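Sorbitol dehydrogenase (PDB 5ITG) oxidises D-sorbitol, probably to L-sorbose with NADP as hydride acceptor, as a Rossmann-fold member of the mannitol dehydrogenase family. Local coordinates at residues S83-A88 against S93-M98; K241-A246 against P254-D259. All blocks are in the same frame, centred on the assembly; numbering follows the deposited sequence.

Interaction 1 of 2, residues S83-A88 against S93-M98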
loop_
_atom_site.group_PDB
_atom_site.type_symbol
_atom_site.label_atom_id
_atom_site.label_comp_id
_atom_site.label_asym_id
_atom_site.label_seq_id
_atom_site.Cartn_x
_atom_site.Cartn_y
_atom_site.Cartn_z
ATOM N N SER A 83 10.854 -17.699 4.109
ATOM C CA SER A 83 11.103 -17.057 5.389
ATOM C C SER A 83 10.765 -15.577 5.366
ATOM O O SER A 83 11.003 -14.879 4.383
ATOM C CB SER A 83 12.562 -17.230 5.811
ATOM O OG SER A 83 13.428 -16.508 4.961
ATOM N N LEU A 84 10.202 -15.111 6.468
ATOM C CA LEU A 84 9.838 -13.716 6.598
ATOM C C LEU A 84 10.511 -13.148 7.827
ATOM O O LEU A 84 10.241 -13.580 8.947
ATOM C CB LEU A 84 8.319 -13.555 6.730
ATOM C CG LEU A 84 7.847 -12.137 7.089
ATOM C CD1 LEU A 84 8.336 -11.148 6.037
ATOM C CD2 LEU A 84 6.321 -12.105 7.186
ATOM N N THR A 85 11.409 -12.196 7.608
ATOM C CA THR A 85 12.096 -11.535 8.703
ATOM C C THR A 85 11.299 -10.263 8.988
ATOM O O THR A 85 10.900 -9.560 8.060
ATOM C CB THR A 85 13.535 -11.147 8.311
ATOM O OG1 THR A 85 14.270 -12.328 7.969
ATOM C CG2 THR A 85 14.237 -10.438 9.467
ATOM N N GLU A 86 11.044 -9.999 10.267
ATOM C CA GLU A 86 10.315 -8.808 10.689
ATOM C C GLU A 86 11.262 -7.964 11.538
ATOM O O GLU A 86 11.731 -8.408 12.584
ATOM C CB GLU A 86 9.083 -9.213 11.495
ATOM C CG GLU A 86 8.018 -9.881 10.641
ATOM C CD GLU A 86 6.939 -10.555 11.461
ATOM O OE1 GLU A 86 7.160 -11.700 11.908
ATOM O OE2 GLU A 86 5.872 -9.939 11.663
ATOM N N THR A 87 11.547 -6.752 11.076
ATOM C CA THR A 87 12.475 -5.864 11.773
ATOM C C THR A 87 11.816 -4.658 12.434
ATOM O O THR A 87 11.148 -3.867 11.773
ATOM C CB THR A 87 13.551 -5.367 10.803
ATOM O OG1 THR A 87 14.179 -6.496 10.181
ATOM C CG2 THR A 87 14.600 -4.545 11.541
ATOM N N ALA A 88 12.035 -4.515 13.740
ATOM C CA ALA A 88 11.463 -3.414 14.519
ATOM C C ALA A 88 12.381 -2.193 14.510
ATOM O O ALA A 88 13.560 -2.302 14.203
ATOM C CB ALA A 88 11.221 -3.874 15.949
ATOM N N SER A 93 15.209 -8.017 15.086
ATOM C CA SER A 93 14.443 -8.711 14.062
ATOM C C SER A 93 14.119 -10.126 14.518
ATOM O O SER A 93 14.775 -10.663 15.414
ATOM C CB SER A 93 15.242 -8.785 12.756
ATOM O OG SER A 93 15.552 -7.498 12.256
ATOM N N THR A 94 13.095 -10.713 13.910
ATOM C CA THR A 94 12.696 -12.083 14.203
ATOM C C THR A 94 12.429 -12.708 12.841
ATOM O O THR A 94 12.109 -11.996 11.887
ATOM C CB THR A 94 11.408 -12.152 15.039
ATOM O OG1 THR A 94 10.318 -11.628 14.275
ATOM C CG2 THR A 94 11.558 -11.352 16.327
ATOM N N VAL A 95 12.576 -14.024 12.735
ATOM C CA VAL A 95 12.341 -14.692 11.460
ATOM C C VAL A 95 11.474 -15.933 11.619
ATOM O O VAL A 95 11.564 -16.651 12.619
ATOM C CB VAL A 95 13.675 -15.070 10.761
ATOM C CG1 VAL A 95 14.455 -16.060 11.605
ATOM C CG2 VAL A 95 13.390 -15.644 9.381
ATOM N N ARG A 96 10.621 -16.172 10.629
ATOM C CA ARG A 96 9.722 -17.316 10.661
ATOM C C ARG A 96 9.528 -17.904 9.270
ATOM O O ARG A 96 9.674 -17.209 8.262
ATOM C CB ARG A 96 8.364 -16.893 11.230
ATOM C CG ARG A 96 7.633 -15.847 10.389
ATOM C CD ARG A 96 6.388 -15.358 11.102
ATOM N NE ARG A 96 5.513 -16.469 11.459
ATOM C CZ ARG A 96 4.542 -16.401 12.363
ATOM N NH1 ARG A 96 4.315 -15.267 13.013
ATOM N NH2 ARG A 96 3.797 -17.468 12.616
ATOM N N VAL A 97 9.216 -19.194 9.223
ATOM C CA VAL A 97 8.976 -19.878 7.961
ATOM C C VAL A 97 7.462 -19.924 7.798
ATOM O O VAL A 97 6.753 -20.499 8.622
ATOM C CB VAL A 97 9.559 -21.311 7.979
ATOM C CG1 VAL A 97 9.261 -22.020 6.666
ATOM C CG2 VAL A 97 11.057 -21.246 8.208
HETATM N N MSE A 98 6.982 -19.298 6.732
HETATM C CA MSE A 98 5.560 -19.203 6.432
HETATM C C MSE A 98 5.025 -20.408 5.660
HETATM O O MSE A 98 5.621 -20.824 4.671
HETATM C CB MSE A 98 5.319 -17.937 5.610
HETATM C CG MSE A 98 5.841 -16.666 6.257
HETATM SE SE MSE A 98 4.558 -15.939 7.484
HETATM C CE MSE A 98 3.300 -15.295 6.163
HETATM O O HOH W 1 9.329 -13.152 11.628
HETATM O O HOH W 2 5.405 -12.897 13.774
#

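Interaction 2 of 2, residues K241-A246 against P254-D259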
loop_
_atom_site.group_PDB
_atom_site.type_symbol
_atom_site.label_atom_id
_atom_site.label_comp_id
_atom_site.label_asym_id
_atom_site.label_seq_id
_atom_site.Cartn_x
_atom_site.Cartn_y
_atom_site.Cartn_z
ATOM N N LYS A 241 21.096 -12.292 0.627
ATOM C CA LYS A 241 22.266 -12.857 1.292
ATOM C C LYS A 241 22.365 -12.445 2.758
ATOM O O LYS A 241 22.728 -13.257 3.611
ATOM C CB LYS A 241 23.552 -12.468 0.552
ATOM C CG LYS A 241 23.796 -13.287 -0.711
ATOM C CD LYS A 241 25.190 -13.057 -1.278
ATOM C CE LYS A 241 25.426 -13.943 -2.492
ATOM N NZ LYS A 241 26.790 -13.775 -3.074
ATOM N N LYS A 242 22.037 -11.190 3.055
ATOM C CA LYS A 242 22.088 -10.700 4.428
ATOM C C LYS A 242 21.013 -11.375 5.272
ATOM O O LYS A 242 21.260 -11.772 6.408
ATOM C CB LYS A 242 21.883 -9.183 4.462
ATOM C CG LYS A 242 23.054 -8.375 3.922
ATOM C CD LYS A 242 24.220 -8.354 4.899
ATOM C CE LYS A 242 23.870 -7.583 6.170
ATOM N NZ LYS A 242 25.035 -7.468 7.092
ATOM N N LEU A 243 19.816 -11.500 4.714
ATOM C CA LEU A 243 18.713 -12.128 5.429
ATOM C C LEU A 243 19.036 -13.586 5.762
ATOM O O LEU A 243 18.864 -14.024 6.901
ATOM C CB LEU A 243 17.428 -12.043 4.593
ATOM C CG LEU A 243 16.889 -10.624 4.356
ATOM C CD1 LEU A 243 15.646 -10.678 3.477
ATOM C CD2 LEU A 243 16.575 -9.961 5.695
ATOM N N ASN A 244 19.515 -14.329 4.769
ATOM C CA ASN A 244 19.856 -15.735 4.969
ATOM C C ASN A 244 21.048 -15.912 5.903
ATOM O O ASN A 244 21.079 -16.836 6.717
ATOM C CB ASN A 244 20.149 -16.412 3.628
ATOM C CG ASN A 244 18.932 -16.471 2.728
ATOM O OD1 ASN A 244 17.799 -16.466 3.201
ATOM N ND2 ASN A 244 19.164 -16.546 1.423
ATOM N N ALA A 245 22.030 -15.026 5.789
ATOM C CA ALA A 245 23.208 -15.108 6.644
ATOM C C ALA A 245 22.802 -14.881 8.095
ATOM O O ALA A 245 23.398 -15.438 9.017
ATOM C CB ALA A 245 24.230 -14.066 6.218
ATOM N N ALA A 246 21.771 -14.064 8.290
ATOM C CA ALA A 246 21.278 -13.736 9.622
ATOM C C ALA A 246 20.323 -14.787 10.187
ATOM O O ALA A 246 20.283 -15.012 11.397
ATOM C CB ALA A 246 20.595 -12.372 9.592
ATOM N N PRO A 254 13.692 -15.263 0.293
ATOM C CA PRO A 254 13.588 -14.573 1.579
ATOM C C PRO A 254 13.094 -13.145 1.405
ATOM O O PRO A 254 13.363 -12.513 0.390
ATOM C CB PRO A 254 15.020 -14.604 2.087
ATOM C CG PRO A 254 15.783 -14.349 0.827
ATOM C CD PRO A 254 15.090 -15.276 -0.176
ATOM N N LEU A 255 12.364 -12.643 2.393
ATOM C CA LEU A 255 11.884 -11.270 2.337
ATOM C C LEU A 255 11.851 -10.713 3.752
ATOM O O LEU A 255 11.910 -11.463 4.738
ATOM C CB LEU A 255 10.497 -11.182 1.678
ATOM C CG LEU A 255 9.235 -11.600 2.433
ATOM C CD1 LEU A 255 8.020 -11.259 1.582
ATOM C CD2 LEU A 255 9.269 -13.081 2.752
ATOM N N VAL A 256 11.769 -9.391 3.846
ATOM C CA VAL A 256 11.763 -8.717 5.132
ATOM C C VAL A 256 10.709 -7.609 5.141
ATOM O O VAL A 256 10.396 -7.028 4.110
ATOM C CB VAL A 256 13.173 -8.135 5.425
ATOM C CG1 VAL A 256 13.623 -7.256 4.272
ATOM C CG2 VAL A 256 13.173 -7.361 6.731
ATOM N N ALA A 257 10.151 -7.342 6.313
ATOM C CA ALA A 257 9.134 -6.307 6.449
ATOM C C ALA A 257 9.290 -5.667 7.816
ATOM O O ALA A 257 9.936 -6.236 8.696
ATOM C CB ALA A 257 7.741 -6.918 6.316
ATOM N N GLU A 258 8.706 -4.480 7.988
ATOM C CA GLU A 258 8.773 -3.794 9.274
ATOM C C GLU A 258 7.875 -4.586 10.217
ATOM O O GLU A 258 6.969 -5.297 9.769
ATOM C CB GLU A 258 8.262 -2.349 9.147
ATOM C CG GLU A 258 6.789 -2.231 8.789
ATOM C CD GLU A 258 6.324 -0.788 8.645
ATOM O OE1 GLU A 258 6.861 0.095 9.351
ATOM O OE2 GLU A 258 5.406 -0.538 7.836
ATOM N N ASP A 259 8.123 -4.481 11.515
ATOM C CA ASP A 259 7.302 -5.202 12.471
ATOM C C ASP A 259 5.866 -4.678 12.445
ATOM O O ASP A 259 4.924 -5.443 12.654
ATOM C CB ASP A 259 7.897 -5.090 13.885
ATOM C CG ASP A 259 7.915 -3.673 14.403
ATOM O OD1 ASP A 259 8.279 -2.760 13.635
ATOM O OD2 ASP A 259 7.580 -3.474 15.592
#

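Interaction 1 of 2, residues S83-A88 against S93-M98
L84 with R96 and E86 with T94 form the hydrogen-bonded pairs of an antiparallel beta hairpin, whose strands run at 162° with four backbone bonds between them, the shortest being L84 N to R96 O and E86 N to T94 O, both 2.8 Å. T87 OG1 and S93 OG close the turn end with a 2.7 Å hydroxyl-hydroxyl hydrogen bond; T87 and S93 share the face of T85 and V95, and with each oxygen anti to its own carbonyl carbon the two hydroxyls meet. There V95 CG2 packs on T85 OG1 at 3.7 Å, while S83 OG turns to D251. On the other face, E86 and R96 meet without a direct salt bridge: OE1 and NH1 stay 4.7 Å apart, and a water bonded to OE1 at 2.8 Å and to NH1 at 2.7 Å spans them, lying at the guanidinium edge. A second water links OE1 to the L84 carbonyl and T94 OG1. The salt bridge of E86 is made by OE2 to R230. Farther along, the selenomethionine M98 lays CG against L84 CB at 4.0 Å. F43 of helix 41-46 touches L84 and E86, strand 14-15 meets V95 and V97, and strand 255-258 continues the sheet beyond 83-87.

Interaction 2 of 2, residues K241-A246 against P254-D259
L243 projects from helix 237-247 onto the start of strand 255-258 and makes most of this contact. Both methyls touch the strand. CD1 rests on its backbone, 3.8 Å from L255 C, is 4.2 Å from P254 CB and also nears V256; CD2 meets V256 CB at 3.9 Å. CD1 stands anti to CA (chi2 178°), which carries this methyl to the strand backbone, while CD2 branches off toward V256, and the leucine and valine side chains cross at about a right angle. The next residue, N244, adds a polar group: its OD1 lies 3.5 Å from P254 CB, the two side chains again crossing at about a right angle, and its ND2 is held by D251 O in the connecting loop. In the mannitol dehydrogenase Rossmann domain this is a helix followed by a short loop and a strand, and that strand joins the mixed sheet by pairing in parallel with strand 82-87. The proline and V256 face the helix, whereas L255 points away and its side chain touches helix 35-39 and L84. Away from the leucine the contact thins quickly. Only 204 Å² is buried between the segments in all, and K241, K242, A245 and A246 are exposed and make no contact with 254-259. From A257 onward the strand draws away from the helix, and E258 instead forms a salt bridge with R360.

In the fold
The two interactions lie about 7 Å apart between centres, on the same side of the chain's centre and inside the Rossmann domain. They come in series: the hairpin of interaction 1 is complete before helix 237-247 and strand 255-258 form interaction 2. Strand 82-87 sits between 93-106, its antiparallel partner, and 255-258, its parallel one, so both contacts reach the same mixed sheet. The join includes backbone pairs such as A257 N to T85 O and T87 N to A257 O, each 2.9 Å and probably hydrogen-bonded. A later part of the chain thus extends the early hairpin, bringing helix 237-247 alongside it.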